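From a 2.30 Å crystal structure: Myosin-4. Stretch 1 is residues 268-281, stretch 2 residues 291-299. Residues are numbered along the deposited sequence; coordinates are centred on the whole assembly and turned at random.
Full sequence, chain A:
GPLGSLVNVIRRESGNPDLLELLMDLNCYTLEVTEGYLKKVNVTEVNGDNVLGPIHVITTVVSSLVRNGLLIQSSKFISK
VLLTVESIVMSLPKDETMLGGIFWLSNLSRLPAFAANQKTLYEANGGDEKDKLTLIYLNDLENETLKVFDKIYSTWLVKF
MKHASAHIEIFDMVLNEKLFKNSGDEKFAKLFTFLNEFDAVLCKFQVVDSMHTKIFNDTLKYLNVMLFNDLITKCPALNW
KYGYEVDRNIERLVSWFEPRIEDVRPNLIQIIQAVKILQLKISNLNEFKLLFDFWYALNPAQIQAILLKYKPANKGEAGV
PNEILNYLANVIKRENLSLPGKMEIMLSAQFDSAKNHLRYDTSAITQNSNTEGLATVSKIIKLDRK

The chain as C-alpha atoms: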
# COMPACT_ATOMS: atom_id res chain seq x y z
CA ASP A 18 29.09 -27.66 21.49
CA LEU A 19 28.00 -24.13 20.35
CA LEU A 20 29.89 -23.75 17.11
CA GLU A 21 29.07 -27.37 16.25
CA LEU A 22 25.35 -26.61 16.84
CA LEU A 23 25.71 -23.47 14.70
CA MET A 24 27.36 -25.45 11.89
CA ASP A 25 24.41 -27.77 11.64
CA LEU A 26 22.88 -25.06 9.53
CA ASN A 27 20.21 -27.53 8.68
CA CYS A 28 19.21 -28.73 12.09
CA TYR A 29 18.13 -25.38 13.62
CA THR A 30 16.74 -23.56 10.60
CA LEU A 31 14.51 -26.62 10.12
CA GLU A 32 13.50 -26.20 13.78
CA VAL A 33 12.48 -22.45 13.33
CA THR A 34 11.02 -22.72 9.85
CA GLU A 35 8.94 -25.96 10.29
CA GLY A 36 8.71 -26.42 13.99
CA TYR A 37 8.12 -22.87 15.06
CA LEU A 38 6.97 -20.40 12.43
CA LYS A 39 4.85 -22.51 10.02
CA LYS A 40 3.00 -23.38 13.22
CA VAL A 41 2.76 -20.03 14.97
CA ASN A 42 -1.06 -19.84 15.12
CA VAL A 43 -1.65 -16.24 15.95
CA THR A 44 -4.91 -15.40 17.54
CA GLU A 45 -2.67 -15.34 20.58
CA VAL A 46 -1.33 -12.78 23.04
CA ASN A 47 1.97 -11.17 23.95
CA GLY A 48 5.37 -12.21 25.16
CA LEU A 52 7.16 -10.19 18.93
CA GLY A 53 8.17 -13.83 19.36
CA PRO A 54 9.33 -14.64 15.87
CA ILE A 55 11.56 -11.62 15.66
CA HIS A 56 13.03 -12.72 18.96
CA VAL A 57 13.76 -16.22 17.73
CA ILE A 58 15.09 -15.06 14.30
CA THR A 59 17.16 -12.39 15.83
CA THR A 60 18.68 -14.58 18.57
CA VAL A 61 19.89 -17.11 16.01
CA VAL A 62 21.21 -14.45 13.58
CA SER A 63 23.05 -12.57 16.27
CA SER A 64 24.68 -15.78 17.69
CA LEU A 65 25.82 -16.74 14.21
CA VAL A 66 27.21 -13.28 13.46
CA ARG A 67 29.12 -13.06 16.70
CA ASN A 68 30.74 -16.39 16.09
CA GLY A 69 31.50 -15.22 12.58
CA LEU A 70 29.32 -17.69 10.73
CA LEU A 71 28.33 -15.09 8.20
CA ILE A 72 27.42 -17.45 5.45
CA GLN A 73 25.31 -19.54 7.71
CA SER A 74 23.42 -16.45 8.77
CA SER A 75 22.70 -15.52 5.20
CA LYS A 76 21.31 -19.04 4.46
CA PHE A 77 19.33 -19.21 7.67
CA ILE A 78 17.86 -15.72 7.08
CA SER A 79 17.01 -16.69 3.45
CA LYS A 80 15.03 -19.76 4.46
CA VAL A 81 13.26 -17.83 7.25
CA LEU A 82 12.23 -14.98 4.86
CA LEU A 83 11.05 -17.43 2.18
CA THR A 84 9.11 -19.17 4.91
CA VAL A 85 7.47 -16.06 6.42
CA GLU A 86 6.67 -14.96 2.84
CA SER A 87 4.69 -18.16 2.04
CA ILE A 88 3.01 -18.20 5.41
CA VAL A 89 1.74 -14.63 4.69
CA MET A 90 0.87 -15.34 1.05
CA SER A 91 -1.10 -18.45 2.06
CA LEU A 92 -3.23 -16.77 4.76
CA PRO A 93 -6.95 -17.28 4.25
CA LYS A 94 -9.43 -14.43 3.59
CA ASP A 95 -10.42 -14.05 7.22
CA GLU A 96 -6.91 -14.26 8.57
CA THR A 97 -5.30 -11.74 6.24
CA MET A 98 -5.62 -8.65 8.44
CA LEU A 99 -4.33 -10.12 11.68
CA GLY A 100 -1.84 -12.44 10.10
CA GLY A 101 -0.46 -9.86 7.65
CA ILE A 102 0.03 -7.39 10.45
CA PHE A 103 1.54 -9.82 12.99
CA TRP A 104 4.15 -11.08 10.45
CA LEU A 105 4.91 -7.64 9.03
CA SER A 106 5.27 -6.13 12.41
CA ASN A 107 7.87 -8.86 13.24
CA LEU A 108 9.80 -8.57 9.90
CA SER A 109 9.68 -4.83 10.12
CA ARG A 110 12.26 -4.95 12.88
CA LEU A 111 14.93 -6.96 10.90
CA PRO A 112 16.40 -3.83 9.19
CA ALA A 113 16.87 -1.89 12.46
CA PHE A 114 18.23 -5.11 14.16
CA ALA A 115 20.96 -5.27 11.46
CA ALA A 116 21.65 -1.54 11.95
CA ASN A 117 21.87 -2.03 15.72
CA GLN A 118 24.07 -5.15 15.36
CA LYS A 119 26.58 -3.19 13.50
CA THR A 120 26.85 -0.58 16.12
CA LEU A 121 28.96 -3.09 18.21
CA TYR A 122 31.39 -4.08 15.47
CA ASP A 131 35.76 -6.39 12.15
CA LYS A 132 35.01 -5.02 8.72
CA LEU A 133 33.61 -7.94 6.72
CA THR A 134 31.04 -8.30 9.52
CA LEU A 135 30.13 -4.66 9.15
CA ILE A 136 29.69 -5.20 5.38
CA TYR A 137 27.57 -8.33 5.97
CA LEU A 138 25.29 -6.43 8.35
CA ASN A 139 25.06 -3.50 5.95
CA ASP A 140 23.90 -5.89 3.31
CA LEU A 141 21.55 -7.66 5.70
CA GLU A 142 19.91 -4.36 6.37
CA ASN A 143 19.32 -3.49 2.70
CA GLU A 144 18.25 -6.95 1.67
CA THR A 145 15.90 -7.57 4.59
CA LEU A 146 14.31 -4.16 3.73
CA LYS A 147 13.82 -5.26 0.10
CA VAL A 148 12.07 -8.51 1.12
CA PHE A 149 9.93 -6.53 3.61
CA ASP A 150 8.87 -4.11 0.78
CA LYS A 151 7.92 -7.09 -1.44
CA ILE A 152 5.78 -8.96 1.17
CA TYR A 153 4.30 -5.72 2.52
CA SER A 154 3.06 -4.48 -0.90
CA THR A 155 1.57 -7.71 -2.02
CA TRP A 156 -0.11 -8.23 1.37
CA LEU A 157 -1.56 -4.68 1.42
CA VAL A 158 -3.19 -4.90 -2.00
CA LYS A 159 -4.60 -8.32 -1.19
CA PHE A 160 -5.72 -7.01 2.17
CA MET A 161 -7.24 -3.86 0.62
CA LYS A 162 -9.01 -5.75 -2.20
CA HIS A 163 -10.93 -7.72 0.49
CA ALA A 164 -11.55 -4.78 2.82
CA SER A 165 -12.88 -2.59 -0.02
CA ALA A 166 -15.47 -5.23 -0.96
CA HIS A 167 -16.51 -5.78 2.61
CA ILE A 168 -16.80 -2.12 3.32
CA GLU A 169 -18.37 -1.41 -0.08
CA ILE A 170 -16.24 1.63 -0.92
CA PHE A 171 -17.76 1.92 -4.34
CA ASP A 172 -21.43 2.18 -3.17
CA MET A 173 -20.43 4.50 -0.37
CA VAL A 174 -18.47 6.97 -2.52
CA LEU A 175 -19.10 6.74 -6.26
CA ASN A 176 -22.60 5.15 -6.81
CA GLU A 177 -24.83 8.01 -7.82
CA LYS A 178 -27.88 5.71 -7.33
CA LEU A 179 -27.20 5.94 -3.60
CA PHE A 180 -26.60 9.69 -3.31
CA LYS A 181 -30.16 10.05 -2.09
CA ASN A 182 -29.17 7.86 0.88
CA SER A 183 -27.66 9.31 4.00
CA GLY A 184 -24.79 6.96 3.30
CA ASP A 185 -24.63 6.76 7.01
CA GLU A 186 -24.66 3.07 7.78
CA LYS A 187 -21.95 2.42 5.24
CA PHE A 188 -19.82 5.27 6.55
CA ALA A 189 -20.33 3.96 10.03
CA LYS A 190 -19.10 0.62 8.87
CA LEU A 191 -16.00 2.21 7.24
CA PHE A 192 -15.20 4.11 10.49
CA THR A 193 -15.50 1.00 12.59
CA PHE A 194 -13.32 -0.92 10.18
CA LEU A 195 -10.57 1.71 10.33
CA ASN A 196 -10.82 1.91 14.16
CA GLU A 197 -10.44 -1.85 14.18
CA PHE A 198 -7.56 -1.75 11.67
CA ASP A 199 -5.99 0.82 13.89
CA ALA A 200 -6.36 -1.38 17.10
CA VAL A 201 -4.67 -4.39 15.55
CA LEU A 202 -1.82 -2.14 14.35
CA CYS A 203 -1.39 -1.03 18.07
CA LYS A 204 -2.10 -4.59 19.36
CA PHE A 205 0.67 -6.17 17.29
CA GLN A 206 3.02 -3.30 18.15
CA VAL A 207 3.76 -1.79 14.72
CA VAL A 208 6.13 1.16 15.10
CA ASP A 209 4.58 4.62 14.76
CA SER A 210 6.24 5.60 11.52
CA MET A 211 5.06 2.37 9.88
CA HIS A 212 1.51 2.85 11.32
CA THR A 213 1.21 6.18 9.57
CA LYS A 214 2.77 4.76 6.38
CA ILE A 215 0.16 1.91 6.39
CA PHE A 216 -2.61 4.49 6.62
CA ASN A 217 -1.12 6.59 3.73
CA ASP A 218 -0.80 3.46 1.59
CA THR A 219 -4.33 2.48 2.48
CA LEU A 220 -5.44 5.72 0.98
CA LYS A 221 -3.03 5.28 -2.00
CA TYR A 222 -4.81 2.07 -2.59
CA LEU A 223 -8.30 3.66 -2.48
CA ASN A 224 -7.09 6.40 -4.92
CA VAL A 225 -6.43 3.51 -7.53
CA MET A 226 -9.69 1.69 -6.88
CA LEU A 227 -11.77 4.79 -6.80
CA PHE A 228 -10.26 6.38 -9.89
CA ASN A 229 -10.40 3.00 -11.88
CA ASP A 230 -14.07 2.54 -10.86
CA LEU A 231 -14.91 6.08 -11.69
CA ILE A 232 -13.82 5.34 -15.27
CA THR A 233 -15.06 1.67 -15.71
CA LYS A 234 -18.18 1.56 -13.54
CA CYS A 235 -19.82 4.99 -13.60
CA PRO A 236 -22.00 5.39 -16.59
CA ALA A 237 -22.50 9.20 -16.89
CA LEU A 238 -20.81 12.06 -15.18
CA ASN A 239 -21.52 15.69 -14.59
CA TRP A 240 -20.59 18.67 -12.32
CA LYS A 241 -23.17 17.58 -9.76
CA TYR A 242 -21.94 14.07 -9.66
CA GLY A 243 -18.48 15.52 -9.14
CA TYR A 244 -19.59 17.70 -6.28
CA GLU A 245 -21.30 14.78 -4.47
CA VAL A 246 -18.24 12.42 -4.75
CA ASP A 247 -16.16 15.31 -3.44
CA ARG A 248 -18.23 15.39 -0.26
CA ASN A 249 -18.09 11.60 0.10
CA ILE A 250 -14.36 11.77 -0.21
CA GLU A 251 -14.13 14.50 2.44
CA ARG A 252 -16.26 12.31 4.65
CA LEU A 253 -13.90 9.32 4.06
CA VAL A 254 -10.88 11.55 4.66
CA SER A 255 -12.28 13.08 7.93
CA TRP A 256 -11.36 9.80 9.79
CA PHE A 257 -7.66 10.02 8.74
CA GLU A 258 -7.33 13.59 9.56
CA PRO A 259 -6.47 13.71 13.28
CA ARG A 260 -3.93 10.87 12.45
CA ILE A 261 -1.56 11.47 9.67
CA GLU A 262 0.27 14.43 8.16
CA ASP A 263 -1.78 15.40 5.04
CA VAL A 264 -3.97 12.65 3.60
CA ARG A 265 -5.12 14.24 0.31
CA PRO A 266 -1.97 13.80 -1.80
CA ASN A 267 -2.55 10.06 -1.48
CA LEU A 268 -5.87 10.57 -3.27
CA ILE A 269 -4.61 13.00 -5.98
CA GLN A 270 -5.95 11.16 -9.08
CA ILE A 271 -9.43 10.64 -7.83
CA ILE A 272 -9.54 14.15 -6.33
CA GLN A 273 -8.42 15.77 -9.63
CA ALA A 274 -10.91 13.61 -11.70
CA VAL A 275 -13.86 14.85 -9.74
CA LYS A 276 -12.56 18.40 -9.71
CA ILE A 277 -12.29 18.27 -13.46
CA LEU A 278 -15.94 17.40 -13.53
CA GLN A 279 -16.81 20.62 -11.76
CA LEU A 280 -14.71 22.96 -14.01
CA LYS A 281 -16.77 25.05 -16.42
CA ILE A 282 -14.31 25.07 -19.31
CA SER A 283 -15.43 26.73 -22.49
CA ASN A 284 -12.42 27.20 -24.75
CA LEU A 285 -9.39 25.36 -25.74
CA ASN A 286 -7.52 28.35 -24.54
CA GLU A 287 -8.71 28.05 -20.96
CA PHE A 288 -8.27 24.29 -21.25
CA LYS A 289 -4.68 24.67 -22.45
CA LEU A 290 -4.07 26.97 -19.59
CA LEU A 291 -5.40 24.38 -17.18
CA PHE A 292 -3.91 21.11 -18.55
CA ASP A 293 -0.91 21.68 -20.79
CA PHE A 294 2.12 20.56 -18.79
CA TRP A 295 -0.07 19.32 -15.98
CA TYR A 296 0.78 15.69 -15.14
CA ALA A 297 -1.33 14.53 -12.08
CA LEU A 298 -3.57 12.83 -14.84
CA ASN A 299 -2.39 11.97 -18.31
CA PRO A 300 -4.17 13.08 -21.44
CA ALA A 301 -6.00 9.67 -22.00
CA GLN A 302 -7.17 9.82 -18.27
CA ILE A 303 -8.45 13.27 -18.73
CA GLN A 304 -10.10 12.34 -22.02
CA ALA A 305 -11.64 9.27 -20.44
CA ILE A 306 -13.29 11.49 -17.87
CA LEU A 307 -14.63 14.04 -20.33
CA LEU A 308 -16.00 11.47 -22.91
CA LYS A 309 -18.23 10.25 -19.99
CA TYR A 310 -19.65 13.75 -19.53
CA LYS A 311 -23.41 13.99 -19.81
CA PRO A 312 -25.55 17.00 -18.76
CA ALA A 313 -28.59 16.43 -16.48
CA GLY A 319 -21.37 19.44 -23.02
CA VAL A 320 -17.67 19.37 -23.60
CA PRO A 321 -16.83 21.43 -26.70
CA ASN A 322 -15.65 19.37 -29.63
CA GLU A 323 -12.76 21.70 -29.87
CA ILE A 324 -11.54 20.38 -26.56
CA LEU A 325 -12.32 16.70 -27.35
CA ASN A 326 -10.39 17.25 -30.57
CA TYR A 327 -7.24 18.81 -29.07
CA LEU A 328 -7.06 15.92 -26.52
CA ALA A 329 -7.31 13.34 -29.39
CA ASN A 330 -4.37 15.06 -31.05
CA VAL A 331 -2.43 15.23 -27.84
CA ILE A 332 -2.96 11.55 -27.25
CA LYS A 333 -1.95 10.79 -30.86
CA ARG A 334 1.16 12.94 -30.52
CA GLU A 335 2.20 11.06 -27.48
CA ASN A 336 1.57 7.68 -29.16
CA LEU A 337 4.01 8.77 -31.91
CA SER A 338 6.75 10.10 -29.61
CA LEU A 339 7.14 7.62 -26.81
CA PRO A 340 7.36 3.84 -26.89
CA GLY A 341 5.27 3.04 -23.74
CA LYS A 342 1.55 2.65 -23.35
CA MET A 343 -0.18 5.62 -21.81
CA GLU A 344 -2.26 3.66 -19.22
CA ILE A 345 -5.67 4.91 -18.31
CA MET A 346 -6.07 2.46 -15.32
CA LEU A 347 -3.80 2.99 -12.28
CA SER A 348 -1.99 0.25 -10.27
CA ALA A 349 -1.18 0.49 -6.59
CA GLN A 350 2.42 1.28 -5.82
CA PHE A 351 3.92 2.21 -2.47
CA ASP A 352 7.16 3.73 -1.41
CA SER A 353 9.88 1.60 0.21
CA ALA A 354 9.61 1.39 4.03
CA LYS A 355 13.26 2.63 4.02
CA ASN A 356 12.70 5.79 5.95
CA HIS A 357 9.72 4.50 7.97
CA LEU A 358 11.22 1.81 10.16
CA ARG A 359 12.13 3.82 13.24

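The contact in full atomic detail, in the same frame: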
# COMPACT_ATOMS: atom_id res chain seq x y z
N LEU A 268 -4.69 10.72 -2.48
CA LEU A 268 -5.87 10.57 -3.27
C LEU A 268 -5.93 11.60 -4.46
O LEU A 268 -7.00 11.98 -4.94
CB LEU A 268 -7.11 10.82 -2.40
CG LEU A 268 -7.33 9.80 -1.29
CD1 LEU A 268 -8.36 10.35 -0.37
CD2 LEU A 268 -7.87 8.52 -1.91
N ILE A 269 -4.73 12.00 -4.93
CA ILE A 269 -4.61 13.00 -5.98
C ILE A 269 -5.32 12.71 -7.33
O ILE A 269 -6.00 13.59 -7.82
CB ILE A 269 -3.15 13.46 -6.18
CG1 ILE A 269 -3.16 14.80 -6.85
CG2 ILE A 269 -2.24 12.34 -6.81
CD1 ILE A 269 -1.73 15.19 -7.49
N GLN A 270 -5.33 11.46 -7.77
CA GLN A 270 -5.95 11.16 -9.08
C GLN A 270 -7.41 11.27 -8.96
O GLN A 270 -8.05 11.90 -9.79
CB GLN A 270 -5.48 9.82 -9.60
CG GLN A 270 -4.19 9.97 -10.40
CD GLN A 270 -2.99 10.08 -9.55
OE1 GLN A 270 -2.88 9.33 -8.59
NE2 GLN A 270 -2.02 10.97 -9.92
N ILE A 271 -7.98 10.70 -7.87
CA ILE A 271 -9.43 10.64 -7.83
C ILE A 271 -9.94 12.03 -7.47
O ILE A 271 -10.92 12.48 -7.98
CB ILE A 271 -10.07 9.57 -6.85
CG1 ILE A 271 -11.56 9.77 -6.85
CG2 ILE A 271 -9.66 9.78 -5.35
CD1 ILE A 271 -12.26 9.37 -8.19
N ILE A 272 -9.20 12.76 -6.62
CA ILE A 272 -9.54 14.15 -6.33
C ILE A 272 -9.47 15.08 -7.58
O ILE A 272 -10.45 15.79 -7.87
CB ILE A 272 -8.64 14.84 -5.23
CG1 ILE A 272 -8.74 14.22 -3.79
CG2 ILE A 272 -8.81 16.37 -5.17
CD1 ILE A 272 -10.01 14.36 -3.42
N GLN A 273 -8.44 15.00 -8.39
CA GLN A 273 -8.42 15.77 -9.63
C GLN A 273 -9.51 15.41 -10.63
O GLN A 273 -10.00 16.28 -11.28
CB GLN A 273 -7.07 15.73 -10.32
CG GLN A 273 -5.91 16.11 -9.48
CD GLN A 273 -5.60 17.53 -9.51
OE1 GLN A 273 -6.46 18.39 -9.58
NE2 GLN A 273 -4.34 17.81 -9.44
N ALA A 274 -9.90 14.13 -10.69
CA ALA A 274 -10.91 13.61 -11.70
C ALA A 274 -12.23 14.27 -11.33
O ALA A 274 -12.94 14.79 -12.15
CB ALA A 274 -11.04 12.08 -11.56
N VAL A 275 -12.57 14.26 -10.03
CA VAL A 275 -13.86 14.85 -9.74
C VAL A 275 -13.80 16.38 -9.72
O VAL A 275 -14.82 17.07 -9.97
CB VAL A 275 -14.53 14.28 -8.42
CG1 VAL A 275 -14.67 12.72 -8.52
CG2 VAL A 275 -13.77 14.70 -7.17
N LYS A 276 -12.63 16.97 -9.55
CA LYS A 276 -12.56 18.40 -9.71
C LYS A 276 -12.70 18.79 -11.16
O LYS A 276 -13.34 19.74 -11.47
CB LYS A 276 -11.31 19.03 -9.06
CG LYS A 276 -11.36 19.10 -7.54
CD LYS A 276 -10.13 19.74 -6.95
CE LYS A 276 -10.26 20.01 -5.46
NZ LYS A 276 -11.54 20.57 -5.05
N ILE A 277 -12.13 18.00 -12.05
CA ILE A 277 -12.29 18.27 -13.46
C ILE A 277 -13.77 18.36 -13.82
O ILE A 277 -14.17 19.15 -14.64
CB ILE A 277 -11.52 17.18 -14.29
CG1 ILE A 277 -10.06 17.64 -14.36
CG2 ILE A 277 -12.11 17.06 -15.65
CD1 ILE A 277 -9.17 16.60 -14.57
N LEU A 278 -14.57 17.51 -13.20
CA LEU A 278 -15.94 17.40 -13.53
C LEU A 278 -16.72 18.67 -13.14
O LEU A 278 -17.81 19.00 -13.71
CB LEU A 278 -16.54 16.18 -12.81
CG LEU A 278 -16.28 14.83 -13.50
CD1 LEU A 278 -16.73 13.69 -12.54
CD2 LEU A 278 -16.91 14.73 -14.91
N GLN A 279 -16.20 19.38 -12.15
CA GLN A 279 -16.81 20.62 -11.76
C GLN A 279 -16.27 21.88 -12.49
O GLN A 279 -16.88 22.90 -12.38
CB GLN A 279 -16.74 20.80 -10.25
CG GLN A 279 -17.26 19.61 -9.46
CD GLN A 279 -16.71 19.56 -8.04
OE1 GLN A 279 -17.24 20.28 -7.22
NE2 GLN A 279 -15.72 18.69 -7.71
N LEU A 280 -15.12 21.83 -13.18
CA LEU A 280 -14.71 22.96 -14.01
C LEU A 280 -15.74 23.33 -15.07
O LEU A 280 -16.42 22.49 -15.64
CB LEU A 280 -13.30 22.85 -14.61
CG LEU A 280 -12.22 22.53 -13.54
CD1 LEU A 280 -10.85 21.99 -14.13
CD2 LEU A 280 -12.02 23.69 -12.54
N LYS A 281 -15.92 24.60 -15.33
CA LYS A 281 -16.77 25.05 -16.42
C LYS A 281 -15.85 25.50 -17.52
O LYS A 281 -15.50 26.66 -17.58
CB LYS A 281 -17.59 26.25 -15.99
CE LYS A 281 -16.51 30.01 -15.75
NZ LYS A 281 -15.39 29.99 -14.77
N LEU A 291 -5.25 25.34 -18.28
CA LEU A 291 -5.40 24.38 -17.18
C LEU A 291 -4.61 23.11 -17.28
O LEU A 291 -4.03 22.70 -16.24
CB LEU A 291 -6.85 24.17 -16.90
CG LEU A 291 -7.52 25.40 -16.26
CD1 LEU A 291 -9.04 25.35 -16.25
CD2 LEU A 291 -7.10 25.62 -14.82
N PHE A 292 -4.45 22.50 -18.47
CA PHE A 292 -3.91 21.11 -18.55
C PHE A 292 -2.62 20.86 -19.34
O PHE A 292 -2.04 19.74 -19.29
CB PHE A 292 -5.02 20.24 -19.12
CG PHE A 292 -6.25 20.23 -18.24
CD1 PHE A 292 -6.27 19.42 -17.08
CD2 PHE A 292 -7.36 21.04 -18.58
CE1 PHE A 292 -7.43 19.41 -16.24
CE2 PHE A 292 -8.52 21.04 -17.76
CZ PHE A 292 -8.56 20.24 -16.57
N ASP A 293 -2.16 21.87 -20.11
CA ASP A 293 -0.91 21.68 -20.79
C ASP A 293 0.14 21.61 -19.71
O ASP A 293 0.23 22.52 -18.87
CB ASP A 293 -0.62 22.87 -21.73
CG ASP A 293 -1.32 22.76 -23.10
OD1 ASP A 293 -2.04 21.78 -23.41
OD2 ASP A 293 -1.16 23.68 -23.91
N PHE A 294 1.00 20.63 -19.75
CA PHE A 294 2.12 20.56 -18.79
C PHE A 294 1.60 20.47 -17.37
O PHE A 294 2.17 21.06 -16.45
CB PHE A 294 3.11 21.76 -18.84
CG PHE A 294 3.17 22.49 -20.13
CD1 PHE A 294 3.40 21.83 -21.36
CD2 PHE A 294 3.02 23.88 -20.14
CE1 PHE A 294 3.45 22.60 -22.61
CE2 PHE A 294 3.07 24.63 -21.37
CZ PHE A 294 3.27 23.98 -22.60
N TRP A 295 0.52 19.69 -17.23
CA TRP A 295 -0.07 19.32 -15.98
C TRP A 295 -0.20 17.80 -16.01
O TRP A 295 -0.94 17.23 -16.82
CB TRP A 295 -1.42 20.05 -15.92
CG TRP A 295 -2.25 19.86 -14.65
CD1 TRP A 295 -2.35 20.75 -13.57
CD2 TRP A 295 -3.13 18.74 -14.33
NE1 TRP A 295 -3.20 20.24 -12.62
CE2 TRP A 295 -3.69 19.02 -13.05
CE3 TRP A 295 -3.46 17.54 -14.96
CZ2 TRP A 295 -4.61 18.14 -12.44
CZ3 TRP A 295 -4.32 16.73 -14.41
CH2 TRP A 295 -4.92 17.00 -13.13
N TYR A 296 0.52 17.16 -15.12
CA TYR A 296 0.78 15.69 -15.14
C TYR A 296 0.14 14.83 -14.00
O TYR A 296 0.37 13.59 -13.98
CB TYR A 296 2.31 15.47 -15.18
CG TYR A 296 2.99 16.30 -16.30
CD1 TYR A 296 3.06 15.80 -17.67
CD2 TYR A 296 3.56 17.56 -16.00
CE1 TYR A 296 3.65 16.49 -18.63
CE2 TYR A 296 4.16 18.30 -17.01
CZ TYR A 296 4.21 17.75 -18.33
OH TYR A 296 4.82 18.47 -19.30
N ALA A 297 -0.61 15.43 -13.05
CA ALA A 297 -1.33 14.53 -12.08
C ALA A 297 -2.20 13.35 -12.84
O ALA A 297 -2.28 12.23 -12.34
CB ALA A 297 -2.20 15.30 -11.19
N LEU A 298 -2.84 13.72 -13.94
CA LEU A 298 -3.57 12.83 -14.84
C LEU A 298 -2.97 12.91 -16.21
O LEU A 298 -2.60 14.03 -16.63
CB LEU A 298 -5.06 13.19 -14.92
CG LEU A 298 -5.83 12.86 -13.58
CD1 LEU A 298 -7.20 13.56 -13.47
CD2 LEU A 298 -5.95 11.39 -13.18
N ASN A 299 -2.89 11.79 -16.95
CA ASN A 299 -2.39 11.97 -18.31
C ASN A 299 -3.50 12.44 -19.21
O ASN A 299 -4.67 12.47 -18.85
CB ASN A 299 -1.59 10.65 -18.73
CG ASN A 299 -2.42 9.50 -18.77
OD1 ASN A 299 -3.59 9.61 -19.18
ND2 ASN A 299 -1.83 8.35 -18.47

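This is a mostly apolar contact between one side of a helix and the end of another helix with the irregular segment that follows it, pinned near one end by a single side-chain to backbone hydrogen bond. The two stretches together bury 450 Å².

Stretch 1 is largely a helix that starts at Ile 269. Its contacts come from Ile 269, Gln 270, Gln 273, Ala 274 and Ile 277, and Leu 280 continues the line. The steps of three and four residues keep the positions from Ile 269 to Ile 277 along one side of the helix. Stretch 2 begins with the last two residues of a helix, passes through a type II beta turn from Phe 292 to Trp 295, and continues as loop. The two chains run in opposite senses: Gln 270 lies near Leu 298, with CA atoms 6.5 Å apart, and Ile 277 lies near Leu 291, with CA atoms 9.9 Å apart.

The hydrogen bond runs from Gln 270 NE2 to Ala 297 O, at 2.7 Å and with an angle of 165° at the hydrogen. It is short and nearly straight. A glutamine suits this place because its amide can donate to a carbonyl of the loop. Its OE1 is satisfied elsewhere in the structure. The aliphatic part of the same side chain also packs, with Gln 270 CG 3.6 Å from Leu 298 CD2.

Leu 298 is buried and has the largest area covered in the contact. Its CA-to-CB bond points sideways, but the m, t rotamer brings the end of the side chain to the helix. Leu 298 CD1 lies 3.8 Å from Gln 273 CB, 3.8 Å from Ile 277 CD1 and 3.9 Å from Ala 274 N. The small side chain of Ala 274 adds little bulk beside this methyl.

Ala 297 points toward the helix. Ala 297 CB lies 3.7 Å from Ile 269 CD1 and 3.7 Å from Gln 273 NE2. Gln 273 NE2 also comes within 3.0 Å of Trp 295 CZ2, a close approach at an oblique angle to the ring.

At the other end the packing is hydrophobic. Ile 277 CG1 meets the edge of the Phe 292 ring, 3.7 Å from Phe 292 CE1. Leu 280 points toward stretch 2 and places Leu 280 CD1 3.8 Å from Phe 292 CZ. A looser contact, 4.4 Å between Leu 280 CD1 and Leu 291 CD1, extends the apolar patch to more exposed residues.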